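Local coordinates for protein beta-glucosidase (PDB 5M6G) that probably hydrolyses terminal, non-reducing beta-D-glucosyl residues with release of beta-D-glucose, as a member of glycosyl hydrolase family 3, at residues L422-D427 and Y491-A496; K430-G435 and N485-S490. All blocks are in the same frame, centred on the assembly; numbering follows the deposited sequence.

Interaction 1 of 2, residues L422-D427 and Y491-A496; sequences LPLAKD and YRAAIA
Arg492 carries the polar half of this contact, its guanidinium meeting Asp427 and the carbonyl of Ala425, both from the same side of its plane. Its CG sits between the backbone N and the carbonyl carbon (chi1 73°), which sets the chain off toward Asp427. OD1 of Asp427 comes over one face, offset toward the rim, 3.1 Å from NE of Arg492. It stands well out of the guanidinium plane with no N-H aimed at it, so the salt bridge rests on charge; the carboxylate is turned 76° to the guanidinium. NH1 of Arg492 gives a weak hydrogen bond to Ala425 O (2.9 Å), bent to 122° at the hydrogen. Stronger partners lie just beyond: NE donates to Gly429 O and NH2 to Ser476 OG, while Asp427 OD1 accepts from Gly429 N. An alanine in place of Arg492 would probably leave Asp427 without this opposite charge and the carbonyls of Ala425 and Gly429 without these donors.

The contact sits in the C-terminal domain of the family 3 glycosidase, where the loop between strands 414-418 and 431-434 lies against strand 493-499 in a mixed sheet.

Apolar packing takes over along that strand. Leu424 and Ile495 meet tip to tip, CD1 of Leu424 standing 3.5 Å from CD1 of Ile495. Leu424 CD2 rests on Ala493 CB at 3.7 Å. Ile495 also touches Val537 on strand 534-539, and Leu424 touches Phe574.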
ATOM      1  N   LEU A 422     -24.835  14.811 -15.038  1.00 14.81           N
ATOM      2  CA  LEU A 422     -23.399  14.989 -15.262  1.00 17.07           C
ATOM      3  C   LEU A 422     -23.113  15.001 -16.761  1.00 19.36           C
ATOM      4  O   LEU A 422     -23.783  14.306 -17.525  1.00 19.97           O
ATOM      5  CB  LEU A 422     -22.591  13.882 -14.562  1.00 16.06           C
ATOM      6  CG  LEU A 422     -22.616  13.869 -13.029  1.00 15.76           C
ATOM      7  CD1 LEU A 422     -21.681  12.783 -12.470  1.00 14.78           C
ATOM      8  CD2 LEU A 422     -22.242  15.228 -12.464  1.00 16.54           C
ATOM      9  N   PRO A 423     -22.129  15.804 -17.193  1.00 18.41           N
ATOM     10  CA  PRO A 423     -21.317  16.700 -16.360  1.00 16.73           C
ATOM     11  C   PRO A 423     -22.070  17.952 -15.921  1.00 19.33           C
ATOM     12  O   PRO A 423     -22.958  18.424 -16.626  1.00 17.35           O
ATOM     13  CB  PRO A 423     -20.146  17.075 -17.275  1.00 19.32           C
ATOM     14  CG  PRO A 423     -20.675  16.918 -18.648  1.00 19.50           C
ATOM     15  CD  PRO A 423     -21.693  15.806 -18.600  1.00 18.85           C
ATOM     16  N   LEU A 424     -21.715  18.469 -14.752  1.00 19.66           N
ATOM     17  CA  LEU A 424     -22.273  19.728 -14.287  1.00 20.04           C
ATOM     18  C   LEU A 424     -21.687  20.883 -15.084  1.00 24.05           C
ATOM     19  O   LEU A 424     -20.494  20.901 -15.402  1.00 19.71           O
ATOM     20  CB  LEU A 424     -21.978  19.927 -12.801  1.00 18.06           C
ATOM     21  CG  LEU A 424     -22.524  18.877 -11.835  1.00 21.60           C
ATOM     22  CD1 LEU A 424     -21.944  19.116 -10.447  1.00 20.86           C
ATOM     23  CD2 LEU A 424     -24.045  18.874 -11.815  1.00 19.40           C
ATOM     24  N   ALA A 425     -22.531  21.860 -15.398  1.00 20.96           N
ATOM     25  CA  ALA A 425     -22.065  23.032 -16.119  1.00 26.86           C
ATOM     26  C   ALA A 425     -21.241  23.926 -15.205  1.00 25.96           C
ATOM     27  O   ALA A 425     -21.394  23.917 -13.982  1.00 24.94           O
ATOM     28  CB  ALA A 425     -23.248  23.823 -16.684  1.00 25.52           C
ATOM     29  N   LYS A 426     -20.344  24.689 -15.815  1.00 32.25           N
ATOM     30  CA  LYS A 426     -19.774  25.874 -15.178  1.00 36.62           C
ATOM     31  C   LYS A 426     -20.519  27.117 -15.667  1.00 39.53           C
ATOM     32  O   LYS A 426     -19.961  27.992 -16.331  1.00 45.75           O
ATOM     33  CB  LYS A 426     -18.278  25.970 -15.469  1.00 36.20           C
ATOM     34  CG  LYS A 426     -17.496  24.677 -15.275  1.00 27.55           C
ATOM     35  CD  LYS A 426     -16.112  24.801 -15.895  1.00 28.71           C
ATOM     36  CE  LYS A 426     -15.406  23.459 -15.980  1.00 27.30           C
ATOM     37  NZ  LYS A 426     -14.086  23.583 -16.673  1.00 29.96           N
ATOM     38  N   ASP A 427     -21.819  27.173 -15.357  1.00 41.39           N
ATOM     39  CA  ASP A 427     -22.681  28.225 -15.887  1.00 33.85           C
ATOM     40  C   ASP A 427     -22.983  29.338 -14.893  1.00 47.32           C
ATOM     41  O   ASP A 427     -23.409  30.418 -15.315  1.00 54.41           O
ATOM     42  CB  ASP A 427     -24.010  27.637 -16.388  1.00 39.68           C
ATOM     43  CG  ASP A 427     -24.776  26.881 -15.302  1.00 44.25           C
ATOM     44  OD1 ASP A 427     -24.444  27.038 -14.103  1.00 42.53           O
ATOM     45  OD2 ASP A 427     -25.719  26.127 -15.650  1.00 39.33           O
ATOM     46  N   TYR A 491     -31.401  25.357  -5.877  1.00 22.75           N
ATOM     47  CA  TYR A 491     -30.091  24.900  -6.324  1.00 18.88           C
ATOM     48  C   TYR A 491     -30.213  24.125  -7.630  1.00 22.14           C
ATOM     49  O   TYR A 491     -31.210  23.439  -7.874  1.00 18.56           O
ATOM     50  CB  TYR A 491     -29.438  24.031  -5.243  1.00 16.85           C
ATOM     51  CG  TYR A 491     -28.970  24.850  -4.058  1.00 19.23           C
ATOM     52  CD1 TYR A 491     -29.845  25.195  -3.028  1.00 17.51           C
ATOM     53  CD2 TYR A 491     -27.658  25.299  -3.986  1.00 14.17           C
ATOM     54  CE1 TYR A 491     -29.411  25.957  -1.954  1.00 18.62           C
ATOM     55  CE2 TYR A 491     -27.221  26.054  -2.930  1.00 15.91           C
ATOM     56  CZ  TYR A 491     -28.091  26.384  -1.917  1.00 17.34           C
ATOM     57  OH  TYR A 491     -27.620  27.149  -0.877  1.00 15.84           O
ATOM     58  N   ARG A 492     -29.191  24.233  -8.479  1.00 15.85           N
ATOM     59  CA  ARG A 492     -29.275  23.543  -9.758  1.00 20.05           C
ATOM     60  C   ARG A 492     -28.865  22.084  -9.658  1.00 22.66           C
ATOM     61  O   ARG A 492     -29.299  21.275 -10.486  1.00 17.36           O
ATOM     62  CB  ARG A 492     -28.442  24.259 -10.818  1.00 20.09           C
ATOM     63  CG  ARG A 492     -26.961  24.109 -10.677  1.00 28.10           C
ATOM     64  CD  ARG A 492     -26.270  24.673 -11.900  1.00 33.77           C
ATOM     65  NE  ARG A 492     -24.987  25.280 -11.574  1.00 30.96           N
ATOM     66  CZ  ARG A 492     -23.815  24.707 -11.803  1.00 31.58           C
ATOM     67  NH1 ARG A 492     -23.775  23.509 -12.364  1.00 30.33           N
ATOM     68  NH2 ARG A 492     -22.685  25.339 -11.485  1.00 28.81           N
ATOM     69  N   ALA A 493     -28.064  21.725  -8.657  1.00 15.56           N
ATOM     70  CA  ALA A 493     -27.701  20.331  -8.423  1.00 17.29           C
ATOM     71  C   ALA A 493     -27.158  20.221  -7.011  1.00 14.89           C
ATOM     72  O   ALA A 493     -26.682  21.202  -6.437  1.00 16.54           O
ATOM     73  CB  ALA A 493     -26.668  19.822  -9.431  1.00 14.29           C
ATOM     74  N   ALA A 494     -27.237  19.014  -6.455  1.00 15.94           N
ATOM     75  CA  ALA A 494     -26.689  18.739  -5.134  1.00 14.93           C
ATOM     76  C   ALA A 494     -25.751  17.546  -5.232  1.00 12.03           C
ATOM     77  O   ALA A 494     -26.098  16.533  -5.848  1.00 13.47           O
ATOM     78  CB  ALA A 494     -27.796  18.467  -4.106  1.00 13.65           C
ATOM     79  N   ILE A 495     -24.578  17.666  -4.611  1.00 15.55           N
ATOM     80  CA  ILE A 495     -23.535  16.643  -4.651  1.00 14.17           C
ATOM     81  C   ILE A 495     -23.339  16.122  -3.236  1.00 13.43           C
ATOM     82  O   ILE A 495     -23.015  16.892  -2.326  1.00 16.81           O
ATOM     83  CB  ILE A 495     -22.213  17.195  -5.214  1.00 15.41           C
ATOM     84  CG1 ILE A 495     -22.445  17.808  -6.594  1.00 14.80           C
ATOM     85  CG2 ILE A 495     -21.138  16.091  -5.274  1.00 14.77           C
ATOM     86  CD1 ILE A 495     -21.355  18.773  -7.004  1.00 16.11           C
ATOM     87  N   ALA A 496     -23.512  14.815  -3.053  1.00 12.22           N
ATOM     88  CA  ALA A 496     -23.379  14.181  -1.747  1.00 13.40           C
ATOM     89  C   ALA A 496     -22.157  13.273  -1.788  1.00 12.80           C
ATOM     90  O   ALA A 496     -22.180  12.225  -2.437  1.00 13.52           O
ATOM     91  CB  ALA A 496     -24.639  13.394  -1.387  1.00 12.53           C
TER

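Interaction 2 of 2, residues K430-G435 and N485-S490; sequences KLFVAG and NGVDGS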
ATOM      1  N   LYS A 430     -26.332  28.246  -8.544  1.00 24.21           N
ATOM      2  CA  LYS A 430     -25.929  27.770  -7.223  1.00 20.39           C
ATOM      3  C   LYS A 430     -25.809  26.250  -7.197  1.00 19.09           C
ATOM      4  O   LYS A 430     -26.671  25.537  -7.716  1.00 20.83           O
ATOM      5  CB  LYS A 430     -26.959  28.180  -6.172  1.00 26.05           C
ATOM      6  CG  LYS A 430     -27.132  29.644  -5.939  1.00 33.81           C
ATOM      7  CD  LYS A 430     -28.536  29.898  -5.431  1.00 25.69           C
ATOM      8  CE  LYS A 430     -28.784  29.173  -4.128  1.00 29.52           C
ATOM      9  NZ  LYS A 430     -29.986  29.736  -3.448  1.00 25.80           N
ATOM     10  N   LEU A 431     -24.757  25.754  -6.549  1.00 17.49           N
ATOM     11  CA  LEU A 431     -24.569  24.328  -6.318  1.00 19.98           C
ATOM     12  C   LEU A 431     -24.618  24.050  -4.825  1.00 15.01           C
ATOM     13  O   LEU A 431     -24.231  24.891  -4.007  1.00 14.38           O
ATOM     14  CB  LEU A 431     -23.234  23.831  -6.889  1.00 15.51           C
ATOM     15  CG  LEU A 431     -23.175  23.759  -8.410  1.00 21.65           C
ATOM     16  CD1 LEU A 431     -21.754  23.482  -8.863  1.00 21.73           C
ATOM     17  CD2 LEU A 431     -24.118  22.672  -8.922  1.00 24.49           C
ATOM     18  N   PHE A 432     -25.118  22.874  -4.465  1.00 12.87           N
ATOM     19  CA  PHE A 432     -25.072  22.431  -3.080  1.00 13.73           C
ATOM     20  C   PHE A 432     -24.149  21.228  -2.945  1.00 14.01           C
ATOM     21  O   PHE A 432     -24.188  20.308  -3.769  1.00 11.42           O
ATOM     22  CB  PHE A 432     -26.459  22.068  -2.537  1.00 14.46           C
ATOM     23  CG  PHE A 432     -26.539  22.147  -1.039  1.00 17.92           C
ATOM     24  CD1 PHE A 432     -26.091  21.094  -0.241  1.00 16.49           C
ATOM     25  CD2 PHE A 432     -27.001  23.303  -0.421  1.00 13.32           C
ATOM     26  CE1 PHE A 432     -26.142  21.184   1.141  1.00 16.18           C
ATOM     27  CE2 PHE A 432     -27.057  23.395   0.958  1.00 14.44           C
ATOM     28  CZ  PHE A 432     -26.623  22.335   1.743  1.00 19.39           C
ATOM     29  N   VAL A 433     -23.321  21.238  -1.905  1.00 11.78           N
ATOM     30  CA  VAL A 433     -22.438  20.118  -1.605  1.00 14.66           C
ATOM     31  C   VAL A 433     -22.674  19.685  -0.165  1.00 15.26           C
ATOM     32  O   VAL A 433     -22.816  20.523   0.733  1.00 16.22           O
ATOM     33  CB  VAL A 433     -20.955  20.470  -1.854  1.00 12.18           C
ATOM     34  CG1 VAL A 433     -20.041  19.254  -1.552  1.00 11.72           C
ATOM     35  CG2 VAL A 433     -20.774  20.926  -3.297  1.00 15.43           C
ATOM     36  N   ALA A 434     -22.731  18.367   0.046  1.00 13.93           N
ATOM     37  CA  ALA A 434     -22.932  17.783   1.361  1.00 12.19           C
ATOM     38  C   ALA A 434     -22.139  16.488   1.444  1.00 12.98           C
ATOM     39  O   ALA A 434     -21.573  16.019   0.455  1.00 13.79           O
ATOM     40  CB  ALA A 434     -24.414  17.510   1.640  1.00 11.09           C
ATOM     41  N   GLY A 435     -22.118  15.909   2.631  1.00 12.87           N
ATOM     42  CA  GLY A 435     -21.477  14.616   2.840  1.00 11.31           C
ATOM     43  C   GLY A 435     -20.251  14.716   3.736  1.00 13.02           C
ATOM     44  O   GLY A 435     -19.475  15.677   3.661  1.00 12.47           O
ATOM     45  N   ASN A 485     -28.062  20.373   5.368  1.00 21.83           N
ATOM     46  CA  ASN A 485     -28.976  21.367   5.918  1.00 23.68           C
ATOM     47  C   ASN A 485     -28.900  22.660   5.120  1.00 20.23           C
ATOM     48  O   ASN A 485     -27.811  23.154   4.818  1.00 18.31           O
ATOM     49  CB  ASN A 485     -28.653  21.631   7.387  1.00 24.77           C
ATOM     50  CG  ASN A 485     -28.991  20.454   8.269  1.00 22.53           C
ATOM     51  OD1 ASN A 485     -29.927  19.714   7.991  1.00 30.51           O
ATOM     52  ND2 ASN A 485     -28.229  20.272   9.332  1.00 27.80           N
ATOM     53  N   GLY A 486     -30.059  23.207   4.766  1.00 17.90           N
ATOM     54  CA  GLY A 486     -30.100  24.426   3.995  1.00 20.18           C
ATOM     55  C   GLY A 486     -30.279  24.220   2.510  1.00 18.69           C
ATOM     56  O   GLY A 486     -30.456  25.204   1.781  1.00 17.29           O
ATOM     57  N   VAL A 487     -30.232  22.977   2.035  1.00 18.15           N
ATOM     58  CA  VAL A 487     -30.505  22.732   0.628  1.00 12.75           C
ATOM     59  C   VAL A 487     -31.980  23.014   0.363  1.00 19.71           C
ATOM     60  O   VAL A 487     -32.839  22.800   1.226  1.00 19.07           O
ATOM     61  CB  VAL A 487     -30.124  21.294   0.225  1.00 17.44           C
ATOM     62  CG1 VAL A 487     -31.113  20.270   0.798  1.00 17.65           C
ATOM     63  CG2 VAL A 487     -30.040  21.169  -1.290  1.00 17.95           C
ATOM     64  N   ASP A 488     -32.272  23.525  -0.830  1.00 15.76           N
ATOM     65  CA  ASP A 488     -33.650  23.757  -1.243  1.00 19.72           C
ATOM     66  C   ASP A 488     -33.708  23.693  -2.761  1.00 21.10           C
ATOM     67  O   ASP A 488     -32.691  23.492  -3.432  1.00 15.87           O
ATOM     68  CB  ASP A 488     -34.201  25.091  -0.698  1.00 14.74           C
ATOM     69  CG  ASP A 488     -33.402  26.307  -1.145  1.00 20.95           C
ATOM     70  OD1 ASP A 488     -32.981  26.381  -2.317  1.00 22.05           O
ATOM     71  OD2 ASP A 488     -33.212  27.217  -0.311  1.00 26.27           O
ATOM     72  N   GLY A 489     -34.914  23.891  -3.298  1.00 18.51           N
ATOM     73  CA  GLY A 489     -35.162  23.758  -4.723  1.00 18.92           C
ATOM     74  C   GLY A 489     -34.565  24.852  -5.579  1.00 18.00           C
ATOM     75  O   GLY A 489     -34.643  24.752  -6.807  1.00 22.32           O
ATOM     76  N   SER A 490     -33.950  25.870  -4.974  1.00 17.62           N
ATOM     77  CA  SER A 490     -33.302  26.916  -5.755  1.00 22.74           C
ATOM     78  C   SER A 490     -31.938  26.502  -6.300  1.00 22.03           C
ATOM     79  O   SER A 490     -31.364  27.241  -7.107  1.00 18.03           O
ATOM     80  CB  SER A 490     -33.148  28.188  -4.914  1.00 23.34           C
ATOM     81  OG  SER A 490     -32.084  28.062  -3.983  1.00 28.33           O
TER
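With CG anti to the backbone N (chi1 -157°), Phe432 reaches from strand 431-434 to Val487, whose CG2 is likewise anti to its own N. The two side chains cross at about a right angle. Val487 CB stands over the centre of the Phe432 ring, 3.7 Å from the centroid and 8° off the normal, a CH-pi contact; Val487 CG2 touches Phe432 CG at 3.6 Å. Asn485 O approaches Phe432 CZ at the ring's edge (3.4 Å). Tyr491 meets the same ring edge-to-face, and Leu527 of helix 518-528 touches both Phe432 and Val487, so loop 485-490 closes over a buried aromatic of the C-terminal domain's mixed sheet.

At the other end Lys430 bends at chi3 (61°), which turns CE toward Ser490; NZ beyond it gives OG a 2.7 Å hydrogen bond. Lys430 also makes a cation-pi contact with Tyr491. Ser490 OG in turn donates to the syn lone pair of Asp488 OD1, and Ser490 N reaches the anti side of that oxygen at 2.9 Å, forming an Asx turn. The hydroxyl thus bridges two opposite charges not themselves in contact (Lys430 NZ to Asp488 OD1 4.6 Å), and the lysine would probably polarise it as a donor.

Overall arrangement
Both contacts hang on neighbouring parallel strands of the mixed sheet in the C-terminal domain, 493-499 for interaction 1 and 431-434 for interaction 2, and their centres are about 10 Å apart. The strands join them directly: Ile495 N to Phe432 O and Ile495 O to Ala434 N, both 2.8 Å, are probable hydrogen bonds. Interaction 1 is partly buried, with aliphatic packing inside and an arginine that meets a carboxylate, backbone carbonyls and a serine hydroxyl. Interaction 2 is a surface contact in which one buried ring meets a loop and a lysine pairs with a hydroxyl. Along the chain, interaction 2 is nested within the loop that interaction 1 closes.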